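Local coordinates for 1-pyrroline-5-carboxylate dehydrogenase (Thermus thermophilus, PDB 1UZB), which probably oxidises the semialdehyde in equilibrium with 1-pyrroline-5-carboxylate to glutamate, a late step of proline breakdown, as an aldehyde dehydrogenase, at residues Phe303-Glu308 against Arg341-Arg345; Ser326-Leu330 against Ala434-Ala438; Ile378-Glu382 against Lys410-Ala414; Gly383-Gly389 against Ala400-Glu406. All blocks are in the same frame, centred on the assembly; numbering follows the deposited sequence.

Interaction 1 (Phe303-Glu308 against Arg341-Arg345); sequences FDLAAE and RVLKR
R341 lies along the first turn of helix 303-315, its aliphatic part spread over A307 and its guanidinium reaching F303 and D304. The CB of R341 packs on the CB of A307 at 3.6 Å. With CG turned opposite its own carbonyl carbon and the chain extended from CG to NE, the headgroup is carried beyond A307, so that one guanidinium face covers F303 CB. There R341 NE donates to D304 OD1 at 2.8 Å in a salt bridge. The oxygen lies close to the guanidinium plane, but NE comes from well above the carboxylate plane, 51° out of it, and the N-H...O angle is a bent 140°. Water completes the pairing: one molecule gives a hydrogen to D304 OD2 and accepts from R341 NH1, while another joins D304 OD1 to R345 NE. Both carboxylate oxygens are thus engaged, and R341 NH2 is bound by P337 O of its own helix. Helix 303-315 makes the beta-alpha-beta crossover between the parallel strands 293-297 and 325-331 of the aldehyde dehydrogenase fold, and helix 332-346, which follows the second strand, packs beside it; the axes of the short segments 303-308 and 341-345 come within 9.1 Å and cross at -50°. The small side chain of A307 permits this approach, its CA meeting V342 CG2 at 3.9 Å. One turn past R341, R345 runs its CD to 3.8 Å from A307 CB and lays one face of its guanidinium over E308 CB, which sits 3.9 Å above the plane, over its centre.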
loop_
_atom_site.group_PDB
_atom_site.type_symbol
_atom_site.label_atom_id
_atom_site.label_comp_id
_atom_site.label_asym_id
_atom_site.label_seq_id
_atom_site.Cartn_x
_atom_site.Cartn_y
_atom_site.Cartn_z
ATOM N N PHE A 303 27.853 13.469 32.087
ATOM C CA PHE A 303 27.420 13.683 33.465
ATOM C C PHE A 303 26.564 14.922 33.697
ATOM O O PHE A 303 25.671 14.908 34.543
ATOM C CB PHE A 303 28.639 13.713 34.390
ATOM C CG PHE A 303 29.439 12.432 34.392
ATOM C CD1 PHE A 303 30.804 12.458 34.670
ATOM C CD2 PHE A 303 28.836 11.202 34.133
ATOM C CE1 PHE A 303 31.556 11.288 34.692
ATOM C CE2 PHE A 303 29.583 10.019 34.154
ATOM C CZ PHE A 303 30.945 10.064 34.434
ATOM N N ASP A 304 26.829 15.998 32.964
ATOM C CA ASP A 304 26.032 17.205 33.137
ATOM C C ASP A 304 24.637 16.998 32.563
ATOM O O ASP A 304 23.637 17.391 33.168
ATOM C CB ASP A 304 26.710 18.403 32.472
ATOM C CG ASP A 304 28.009 18.777 33.153
ATOM O OD1 ASP A 304 28.025 18.831 34.402
ATOM O OD2 ASP A 304 29.008 19.019 32.443
ATOM N N LEU A 305 24.574 16.368 31.396
ATOM C CA LEU A 305 23.296 16.092 30.756
ATOM C C LEU A 305 22.491 15.164 31.661
ATOM O O LEU A 305 21.293 15.358 31.858
ATOM C CB LEU A 305 23.515 15.413 29.406
ATOM C CG LEU A 305 22.257 15.205 28.559
ATOM C CD1 LEU A 305 21.823 16.535 27.948
ATOM C CD2 LEU A 305 22.541 14.189 27.465
ATOM N N ALA A 306 23.161 14.156 32.212
ATOM C CA ALA A 306 22.505 13.197 33.093
ATOM C C ALA A 306 21.949 13.861 34.351
ATOM O O ALA A 306 20.802 13.633 34.721
ATOM C CB ALA A 306 23.478 12.093 33.478
ATOM N N ALA A 307 22.760 14.682 35.008
ATOM C CA ALA A 307 22.317 15.350 36.229
ATOM C C ALA A 307 21.068 16.200 35.987
ATOM O O ALA A 307 20.141 16.206 36.802
ATOM C CB ALA A 307 23.444 16.216 36.791
ATOM N N GLU A 308 21.043 16.913 34.868
ATOM C CA GLU A 308 19.898 17.751 34.528
ATOM C C GLU A 308 18.647 16.889 34.325
ATOM O O GLU A 308 17.580 17.197 34.859
ATOM C CB GLU A 308 20.212 18.551 33.258
ATOM C CG GLU A 308 19.265 19.701 32.947
ATOM C CD GLU A 308 17.890 19.245 32.517
ATOM O OE1 GLU A 308 17.801 18.267 31.746
ATOM O OE2 GLU A 308 16.898 19.875 32.937
ATOM N N ARG A 341 26.990 16.474 40.935
ATOM C CA ARG A 341 26.266 17.352 40.020
ATOM C C ARG A 341 24.772 17.406 40.336
ATOM O O ARG A 341 24.151 18.466 40.258
ATOM C CB ARG A 341 26.481 16.896 38.576
ATOM C CG ARG A 341 27.881 17.195 38.043
ATOM C CD ARG A 341 28.101 16.572 36.675
ATOM N NE ARG A 341 29.350 17.008 36.053
ATOM C CZ ARG A 341 30.563 16.648 36.458
ATOM N NH1 ARG A 341 31.632 17.104 35.820
ATOM N NH2 ARG A 341 30.714 15.830 37.489
ATOM N N VAL A 342 24.196 16.265 40.698
ATOM C CA VAL A 342 22.776 16.216 41.038
ATOM C C VAL A 342 22.504 17.050 42.291
ATOM O O VAL A 342 21.536 17.810 42.340
ATOM C CB VAL A 342 22.303 14.757 41.268
ATOM C CG1 VAL A 342 20.920 14.744 41.911
ATOM C CG2 VAL A 342 22.264 14.012 39.939
ATOM N N LEU A 343 23.366 16.920 43.297
ATOM C CA LEU A 343 23.198 17.674 44.533
ATOM C C LEU A 343 23.307 19.176 44.296
ATOM O O LEU A 343 22.507 19.950 44.818
ATOM C CB LEU A 343 24.234 17.235 45.571
ATOM C CG LEU A 343 24.058 15.815 46.114
ATOM C CD1 LEU A 343 25.199 15.476 47.062
ATOM C CD2 LEU A 343 22.712 15.701 46.828
ATOM N N LYS A 344 24.293 19.583 43.502
ATOM C CA LYS A 344 24.489 20.999 43.206
ATOM C C LYS A 344 23.271 21.592 42.502
ATOM O O LYS A 344 22.857 22.714 42.796
ATOM C CB LYS A 344 25.728 21.197 42.328
ATOM C CG LYS A 344 27.044 20.729 42.944
ATOM C CD LYS A 344 27.317 21.358 44.304
ATOM C CE LYS A 344 26.743 20.514 45.434
ATOM N NZ LYS A 344 27.313 19.136 45.438
ATOM N N ARG A 345 22.700 20.835 41.570
ATOM C CA ARG A 345 21.529 21.292 40.830
ATOM C C ARG A 345 20.277 21.295 41.699
ATOM O O ARG A 345 19.517 22.258 41.705
ATOM C CB ARG A 345 21.290 20.398 39.608
ATOM C CG ARG A 345 22.233 20.645 38.442
ATOM C CD ARG A 345 21.979 19.648 37.318
ATOM N NE ARG A 345 22.813 19.909 36.147
ATOM C CZ ARG A 345 22.616 20.908 35.293
ATOM N NH1 ARG A 345 21.608 21.751 35.469
ATOM N NH2 ARG A 345 23.433 21.069 34.260
HETATM O O HOH W 1 25.673 19.431 36.136
HETATM O O HOH W 2 31.292 18.990 33.813
#

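Interaction 2 (Ser326-Leu330 against Ala434-Ala438); sequences SRLIL and ALEVA
R327 reaches from strand 325-331 to the main chain of helix 431-439, the helix of the beta-alpha-beta crossover that links strand 422-428 to strand 446-450 and passes over the strands between them. Strand and helix segments run nearly antiparallel, at 161°, as is usual in alpha/beta folds. From CB, which points toward the helix, the arginine chain extends to CG and CD, with CD against A414 O of a neighbouring loop; it then bends at chi3 (-63°), and this bend swings the headgroup round to the helix. NE makes a weak hydrogen bond to K292 O. At the tip, NH1 donates to A438 O at 2.8 Å, almost straight, in the carbonyl plane and on a lone pair. NH2 donates to V437 O at 2.9 Å, from above that carbonyl's plane. A buried positive charge at the carbonyl end of a helix is likely to be favourably placed. Two residues on, I329 supplies the apolar half of the contact: its CG2 touches A434 CB at 3.8 Å, and its CD1 lies over the rim of one face of the R327 guanidinium and also touches the helix, 3.6 Å from A438 CA and 3.8 Å from V437 CG1.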
loop_
_atom_site.group_PDB
_atom_site.type_symbol
_atom_site.label_atom_id
_atom_site.label_comp_id
_atom_site.label_asym_id
_atom_site.label_seq_id
_atom_site.Cartn_x
_atom_site.Cartn_y
_atom_site.Cartn_z
ATOM N N SER A 326 12.609 7.932 40.922
ATOM C CA SER A 326 12.722 7.875 42.376
ATOM C C SER A 326 13.972 7.089 42.763
ATOM O O SER A 326 14.330 7.010 43.941
ATOM C CB SER A 326 11.475 7.236 43.001
ATOM O OG SER A 326 11.225 5.944 42.482
ATOM N N ARG A 327 14.630 6.499 41.769
ATOM C CA ARG A 327 15.859 5.753 41.998
ATOM C C ARG A 327 16.911 6.222 41.002
ATOM O O ARG A 327 16.615 6.411 39.819
ATOM C CB ARG A 327 15.643 4.244 41.825
ATOM C CG ARG A 327 14.677 3.613 42.818
ATOM C CD ARG A 327 14.644 2.098 42.645
ATOM N NE ARG A 327 14.155 1.721 41.322
ATOM C CZ ARG A 327 14.460 0.584 40.704
ATOM N NH1 ARG A 327 13.960 0.337 39.499
ATOM N NH2 ARG A 327 15.270 -0.299 41.278
ATOM N N LEU A 328 18.128 6.436 41.491
ATOM C CA LEU A 328 19.251 6.836 40.647
ATOM C C LEU A 328 20.303 5.761 40.883
ATOM O O LEU A 328 20.858 5.658 41.975
ATOM C CB LEU A 328 19.790 8.211 41.055
ATOM C CG LEU A 328 21.023 8.667 40.270
ATOM C CD1 LEU A 328 20.707 8.732 38.778
ATOM C CD2 LEU A 328 21.472 10.021 40.777
ATOM N N ILE A 329 20.540 4.937 39.866
ATOM C CA ILE A 329 21.498 3.839 39.957
ATOM C C ILE A 329 22.779 4.248 39.251
ATOM O O ILE A 329 22.804 4.422 38.034
ATOM C CB ILE A 329 20.914 2.565 39.309
ATOM C CG1 ILE A 329 19.594 2.198 39.995
ATOM C CG2 ILE A 329 21.899 1.412 39.427
ATOM C CD1 ILE A 329 18.808 1.123 39.274
ATOM N N LEU A 330 23.846 4.404 40.026
ATOM C CA LEU A 330 25.125 4.834 39.482
ATOM C C LEU A 330 26.204 3.768 39.567
ATOM O O LEU A 330 26.422 3.189 40.631
ATOM C CB LEU A 330 25.606 6.080 40.233
ATOM C CG LEU A 330 24.608 7.241 40.305
ATOM C CD1 LEU A 330 25.134 8.354 41.206
ATOM C CD2 LEU A 330 24.350 7.764 38.901
ATOM N N ALA A 434 23.764 -2.803 37.538
ATOM C CA ALA A 434 22.800 -1.708 37.449
ATOM C C ALA A 434 21.465 -2.221 36.910
ATOM O O ALA A 434 20.407 -1.886 37.436
ATOM C CB ALA A 434 23.340 -0.600 36.552
ATOM N N LEU A 435 21.515 -3.036 35.859
ATOM C CA LEU A 435 20.294 -3.586 35.281
ATOM C C LEU A 435 19.598 -4.521 36.265
ATOM O O LEU A 435 18.369 -4.533 36.356
ATOM C CB LEU A 435 20.605 -4.335 33.981
ATOM C CG LEU A 435 20.944 -3.458 32.772
ATOM C CD1 LEU A 435 21.435 -4.337 31.631
ATOM C CD2 LEU A 435 19.717 -2.658 32.350
ATOM N N GLU A 436 20.382 -5.305 37.000
ATOM C CA GLU A 436 19.815 -6.221 37.983
ATOM C C GLU A 436 19.035 -5.441 39.037
ATOM O O GLU A 436 17.896 -5.786 39.363
ATOM C CB GLU A 436 20.926 -7.036 38.652
ATOM C CG GLU A 436 21.531 -8.105 37.757
ATOM C CD GLU A 436 22.724 -8.796 38.392
ATOM O OE1 GLU A 436 23.218 -9.782 37.804
ATOM O OE2 GLU A 436 23.170 -8.352 39.473
ATOM N N VAL A 437 19.650 -4.385 39.562
ATOM C CA VAL A 437 19.006 -3.554 40.572
ATOM C C VAL A 437 17.794 -2.838 39.977
ATOM O O VAL A 437 16.749 -2.732 40.617
ATOM C CB VAL A 437 20.001 -2.517 41.148
ATOM C CG1 VAL A 437 19.276 -1.506 42.024
ATOM C CG2 VAL A 437 21.072 -3.231 41.959
ATOM N N ALA A 438 17.932 -2.366 38.743
ATOM C CA ALA A 438 16.839 -1.666 38.082
ATOM C C ALA A 438 15.604 -2.557 37.969
ATOM O O ALA A 438 14.485 -2.117 38.235
ATOM C CB ALA A 438 17.277 -1.201 36.701
#

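Interaction 3 (Ile378-Glu382 against Lys410-Ala414); sequences IGKNE and KARIA
E382 sends its carboxylate to two successive backbone amides of the loop 410-414. Its CG lies opposite the carbonyl carbon (chi1 -62°) and the chain is extended beyond it, which carries the carboxylate across. R412 N donates to OE2 at 2.8 Å, arriving on the syn side but 27° out of the carboxylate plane, and I413 N donates to the syn lone pair of OE1 at 3.0 Å. Each oxygen thus has its own N-H, which fixes the rotation of the group. The flank of the carboxylate rests on the methyl of A411, whose CB lies 3.6 Å from E382 CD. Were E382 shortened to an alanine, the amides of R412 and I413 would probably lose these acceptors and the loop its tie to segment 378-382. Around this centre, I413 turns its CG2 onto G379 CA at 3.6 Å; a CB on G379 would stand tight against that methyl. On another flank I378 places CD1 over one face of the R412 guanidinium, 3.4 Å from NH2, while the charge of R412 is matched by E416 through NE. What positions the first shell lies further back. E382 N is bonded to G379 O, which turns the chain back after G379, and A414 N is bonded to A411 O, which bends the loop so that both amides face the glutamate. I413 O is hydrogen-bonded to K292 NZ and S424 OG. The carboxylate thus joins the lead-in to edge strand 384-387 to the connection between strands 402-405 and 422-428 in the aldehyde dehydrogenase catalytic domain.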
loop_
_atom_site.group_PDB
_atom_site.type_symbol
_atom_site.label_atom_id
_atom_site.label_comp_id
_atom_site.label_asym_id
_atom_site.label_seq_id
_atom_site.Cartn_x
_atom_site.Cartn_y
_atom_site.Cartn_z
ATOM N N ILE A 378 11.588 6.984 57.510
ATOM C CA ILE A 378 11.963 5.597 57.275
ATOM C C ILE A 378 13.311 5.563 56.558
ATOM O O ILE A 378 14.201 4.794 56.918
ATOM C CB ILE A 378 10.904 4.878 56.405
ATOM C CG1 ILE A 378 9.605 4.722 57.202
ATOM C CG2 ILE A 378 11.437 3.525 55.939
ATOM C CD1 ILE A 378 8.422 4.269 56.371
ATOM N N GLY A 379 13.453 6.414 55.546
ATOM C CA GLY A 379 14.687 6.470 54.782
ATOM C C GLY A 379 15.912 6.818 55.610
ATOM O O GLY A 379 17.013 6.356 55.313
ATOM N N LYS A 380 15.730 7.634 56.643
ATOM C CA LYS A 380 16.846 8.029 57.498
ATOM C C LYS A 380 17.500 6.839 58.191
ATOM O O LYS A 380 18.667 6.902 58.576
ATOM C CB LYS A 380 16.382 9.042 58.548
ATOM C CG LYS A 380 16.086 10.423 57.985
ATOM C CD LYS A 380 15.575 11.352 59.073
ATOM C CE LYS A 380 15.333 12.758 58.551
ATOM N NZ LYS A 380 14.776 13.630 59.619
ATOM N N ASN A 381 16.751 5.751 58.341
ATOM C CA ASN A 381 17.271 4.553 58.988
ATOM C C ASN A 381 17.624 3.471 57.973
ATOM O O ASN A 381 17.951 2.343 58.347
ATOM C CB ASN A 381 16.244 4.019 59.990
ATOM C CG ASN A 381 16.032 4.959 61.164
ATOM O OD1 ASN A 381 14.921 5.092 61.673
ATOM N ND2 ASN A 381 17.103 5.609 61.603
ATOM N N GLU A 382 17.559 3.813 56.689
ATOM C CA GLU A 382 17.883 2.860 55.630
ATOM C C GLU A 382 19.076 3.330 54.803
ATOM O O GLU A 382 19.954 2.540 54.457
ATOM C CB GLU A 382 16.674 2.643 54.715
ATOM C CG GLU A 382 15.460 2.054 55.413
ATOM C CD GLU A 382 14.374 1.639 54.443
ATOM O OE1 GLU A 382 14.054 2.432 53.530
ATOM O OE2 GLU A 382 13.838 0.520 54.592
ATOM N N LYS A 410 17.103 -3.202 48.399
ATOM C CA LYS A 410 15.864 -3.730 48.960
ATOM C C LYS A 410 15.264 -2.911 50.100
ATOM O O LYS A 410 14.310 -3.345 50.749
ATOM C CB LYS A 410 16.076 -5.183 49.398
ATOM C CG LYS A 410 16.408 -6.116 48.235
ATOM C CD LYS A 410 16.526 -7.563 48.683
ATOM C CE LYS A 410 16.902 -8.469 47.520
ATOM N NZ LYS A 410 15.886 -8.447 46.430
ATOM N N ALA A 411 15.813 -1.726 50.343
ATOM C CA ALA A 411 15.291 -0.849 51.389
ATOM C C ALA A 411 13.887 -0.411 50.988
ATOM O O ALA A 411 13.568 -0.353 49.800
ATOM C CB ALA A 411 16.182 0.365 51.547
ATOM N N ARG A 412 13.045 -0.096 51.965
ATOM C CA ARG A 412 11.692 0.333 51.647
ATOM C C ARG A 412 11.678 1.550 50.719
ATOM O O ARG A 412 10.860 1.614 49.800
ATOM C CB ARG A 412 10.914 0.641 52.928
ATOM C CG ARG A 412 10.718 -0.570 53.828
ATOM C CD ARG A 412 9.783 -0.243 54.974
ATOM N NE ARG A 412 8.455 0.130 54.492
ATOM C CZ ARG A 412 7.507 0.675 55.249
ATOM N NH1 ARG A 412 6.331 0.984 54.723
ATOM N NH2 ARG A 412 7.738 0.915 56.535
ATOM N N ILE A 413 12.575 2.510 50.942
ATOM C CA ILE A 413 12.592 3.691 50.085
ATOM C C ILE A 413 13.117 3.398 48.681
ATOM O O ILE A 413 13.065 4.261 47.805
ATOM C CB ILE A 413 13.410 4.861 50.692
ATOM C CG1 ILE A 413 14.860 4.446 50.938
ATOM C CG2 ILE A 413 12.739 5.343 51.971
ATOM C CD1 ILE A 413 15.782 5.623 51.206
ATOM N N ALA A 414 13.619 2.186 48.463
ATOM C CA ALA A 414 14.118 1.798 47.144
ATOM C C ALA A 414 13.153 0.819 46.470
ATOM O O ALA A 414 13.392 0.371 45.347
ATOM C CB ALA A 414 15.498 1.160 47.265
#

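Interaction 4 (Gly383-Gly389 against Ala400-Glu406); sequences GQLVLGG and APTVFTE
A beta hairpin with a classic bulge forms the margin of the seven-stranded sheet in this aldehyde dehydrogenase fold, strand 384-387 being outermost within the chain and strand 402-405 joining it to strand 422-428. Q384 and T405 make the hydrogen-bonded antiparallel pair, with Q384 N to T405 O at 3.0 Å and T405 N to Q384 O at 2.8 Å. At the bulge V386 and L387 both face V403: V386 N gives V403 O a nearly straight bond of 2.9 Å (175°), whereas L387 N adds a weak one at 3.4 Å. Beyond it the register has moved by one residue, and V403 N binds L387 O. L385 and F404 share one face of the sheet. The leucine's CG is trans to its amide nitrogen (chi1 -179°), which brings CD1 over the ring of F404 in a CH-pi contact, 4.0 Å from the centroid. On the other face L387 packs on V403, and the methyl of T405 lies beside the amide of Q384, while T405 OG1 is bonded to Y335 OH. G388, at positive phi, passes P401 O so closely that a CB would clash with it. The chain is then held by T402, whose OG1 directs its own hydrogen to A400 O at 2.8 Å and takes one from the amide of G389. With a valine here, the G389 amide and the A400 carbonyl would probably both lose the hydroxyl that joins them. The bond from G389 N to T402 OG1 measures 2.9 Å.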
loop_
_atom_site.group_PDB
_atom_site.type_symbol
_atom_site.label_atom_id
_atom_site.label_comp_id
_atom_site.label_asym_id
_atom_site.label_seq_id
_atom_site.Cartn_x
_atom_site.Cartn_y
_atom_site.Cartn_z
ATOM N N GLY A 383 19.104 4.620 54.484
ATOM C CA GLY A 383 20.200 5.165 53.705
ATOM C C GLY A 383 20.791 6.393 54.370
ATOM O O GLY A 383 20.540 6.640 55.549
ATOM N N GLN A 384 21.573 7.165 53.620
ATOM C CA GLN A 384 22.193 8.371 54.158
ATOM C C GLN A 384 21.563 9.626 53.562
ATOM O O GLN A 384 21.654 9.861 52.356
ATOM C CB GLN A 384 23.696 8.380 53.860
ATOM C CG GLN A 384 24.423 9.588 54.441
ATOM C CD GLN A 384 25.800 9.804 53.842
ATOM O OE1 GLN A 384 26.555 10.667 54.289
ATOM N NE2 GLN A 384 26.128 9.027 52.818
ATOM N N LEU A 385 20.924 10.430 54.405
ATOM C CA LEU A 385 20.302 11.665 53.945
ATOM C C LEU A 385 21.405 12.661 53.608
ATOM O O LEU A 385 22.237 12.981 54.459
ATOM C CB LEU A 385 19.401 12.245 55.041
ATOM C CG LEU A 385 18.663 13.541 54.700
ATOM C CD1 LEU A 385 17.671 13.286 53.573
ATOM C CD2 LEU A 385 17.945 14.059 55.940
ATOM N N VAL A 386 21.420 13.152 52.371
ATOM C CA VAL A 386 22.443 14.110 51.963
ATOM C C VAL A 386 21.881 15.434 51.446
ATOM O O VAL A 386 22.641 16.342 51.113
ATOM C CB VAL A 386 23.388 13.514 50.894
ATOM C CG1 VAL A 386 24.238 12.407 51.511
ATOM C CG2 VAL A 386 22.586 12.981 49.720
ATOM N N LEU A 387 20.557 15.541 51.372
ATOM C CA LEU A 387 19.915 16.776 50.927
ATOM C C LEU A 387 18.443 16.813 51.318
ATOM O O LEU A 387 17.734 15.814 51.196
ATOM C CB LEU A 387 20.032 16.950 49.406
ATOM C CG LEU A 387 19.477 18.289 48.899
ATOM C CD1 LEU A 387 20.347 19.430 49.411
ATOM C CD2 LEU A 387 19.436 18.302 47.382
ATOM N N GLY A 388 17.995 17.971 51.794
ATOM C CA GLY A 388 16.602 18.145 52.176
ATOM C C GLY A 388 16.137 17.265 53.316
ATOM O O GLY A 388 16.786 17.188 54.360
ATOM N N GLY A 389 14.993 16.614 53.124
ATOM C CA GLY A 389 14.463 15.731 54.144
ATOM C C GLY A 389 13.572 16.406 55.167
ATOM O O GLY A 389 13.411 15.901 56.280
ATOM N N ALA A 400 11.021 20.018 50.813
ATOM C CA ALA A 400 12.260 20.285 50.096
ATOM C C ALA A 400 12.758 19.087 49.295
ATOM O O ALA A 400 12.560 17.939 49.692
ATOM C CB ALA A 400 13.338 20.719 51.085
ATOM N N PRO A 401 13.397 19.342 48.138
ATOM C CA PRO A 401 13.930 18.263 47.303
ATOM C C PRO A 401 14.822 17.438 48.223
ATOM O O PRO A 401 15.707 17.975 48.896
ATOM C CB PRO A 401 14.719 19.015 46.237
ATOM C CG PRO A 401 13.896 20.244 46.048
ATOM C CD PRO A 401 13.560 20.648 47.472
ATOM N N THR A 402 14.585 16.134 48.249
ATOM C CA THR A 402 15.313 15.245 49.133
ATOM C C THR A 402 16.122 14.175 48.416
ATOM O O THR A 402 15.685 13.621 47.405
ATOM C CB THR A 402 14.321 14.580 50.099
ATOM O OG1 THR A 402 13.617 15.602 50.816
ATOM C CG2 THR A 402 15.037 13.666 51.081
ATOM N N VAL A 403 17.301 13.885 48.958
ATOM C CA VAL A 403 18.175 12.870 48.389
ATOM C C VAL A 403 18.787 11.978 49.460
ATOM O O VAL A 403 19.325 12.463 50.463
ATOM C CB VAL A 403 19.348 13.493 47.592
ATOM C CG1 VAL A 403 20.225 12.389 47.005
ATOM C CG2 VAL A 403 18.817 14.384 46.485
ATOM N N PHE A 404 18.674 10.671 49.254
ATOM C CA PHE A 404 19.281 9.686 50.144
ATOM C C PHE A 404 20.295 8.959 49.275
ATOM O O PHE A 404 20.026 8.694 48.100
ATOM C CB PHE A 404 18.271 8.650 50.643
ATOM C CG PHE A 404 17.315 9.162 51.684
ATOM C CD1 PHE A 404 16.054 9.624 51.326
ATOM C CD2 PHE A 404 17.668 9.154 53.031
ATOM C CE1 PHE A 404 15.152 10.070 52.291
ATOM C CE2 PHE A 404 16.775 9.600 54.007
ATOM C CZ PHE A 404 15.515 10.057 53.637
ATOM N N THR A 405 21.461 8.644 49.825
ATOM C CA THR A 405 22.444 7.912 49.043
ATOM C C THR A 405 22.895 6.646 49.770
ATOM O O THR A 405 22.524 6.419 50.926
ATOM C CB THR A 405 23.654 8.798 48.668
ATOM O OG1 THR A 405 24.423 8.131 47.661
ATOM C CG2 THR A 405 24.526 9.086 49.879
ATOM N N GLU A 406 23.686 5.824 49.082
ATOM C CA GLU A 406 24.156 4.544 49.619
ATOM C C GLU A 406 22.939 3.745 50.095
ATOM O O GLU A 406 22.983 3.044 51.107
ATOM C CB GLU A 406 25.139 4.755 50.780
ATOM C CG GLU A 406 26.463 5.443 50.407
ATOM C CD GLU A 406 27.382 4.600 49.526
ATOM O OE1 GLU A 406 27.172 3.375 49.415
ATOM O OE2 GLU A 406 28.337 5.170 48.952
#

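How the interactions relate
The four contacts form a patch on one seven-stranded alpha/beta sheet and its coverings. Interactions 1 and 2 cross along the chain, since strand 325-331 lies between helices 303-315 and 332-346; their centres are about 16 Å apart, and V342 touches L328. Interaction 4 is nested inside the loop closed by interaction 3, and that in turn inside interaction 2. Interactions 3 and 4, with centres about 11 Å apart, meet where F404 packs on G379 and I413. L343 links interaction 1 to V386 and L387 of interaction 4, and interactions 2 and 3 touch with centres about 15 Å apart. The sheet of the catalytic domain is thereby covered by its crossover helices and closed at one margin by the hairpin 384-405.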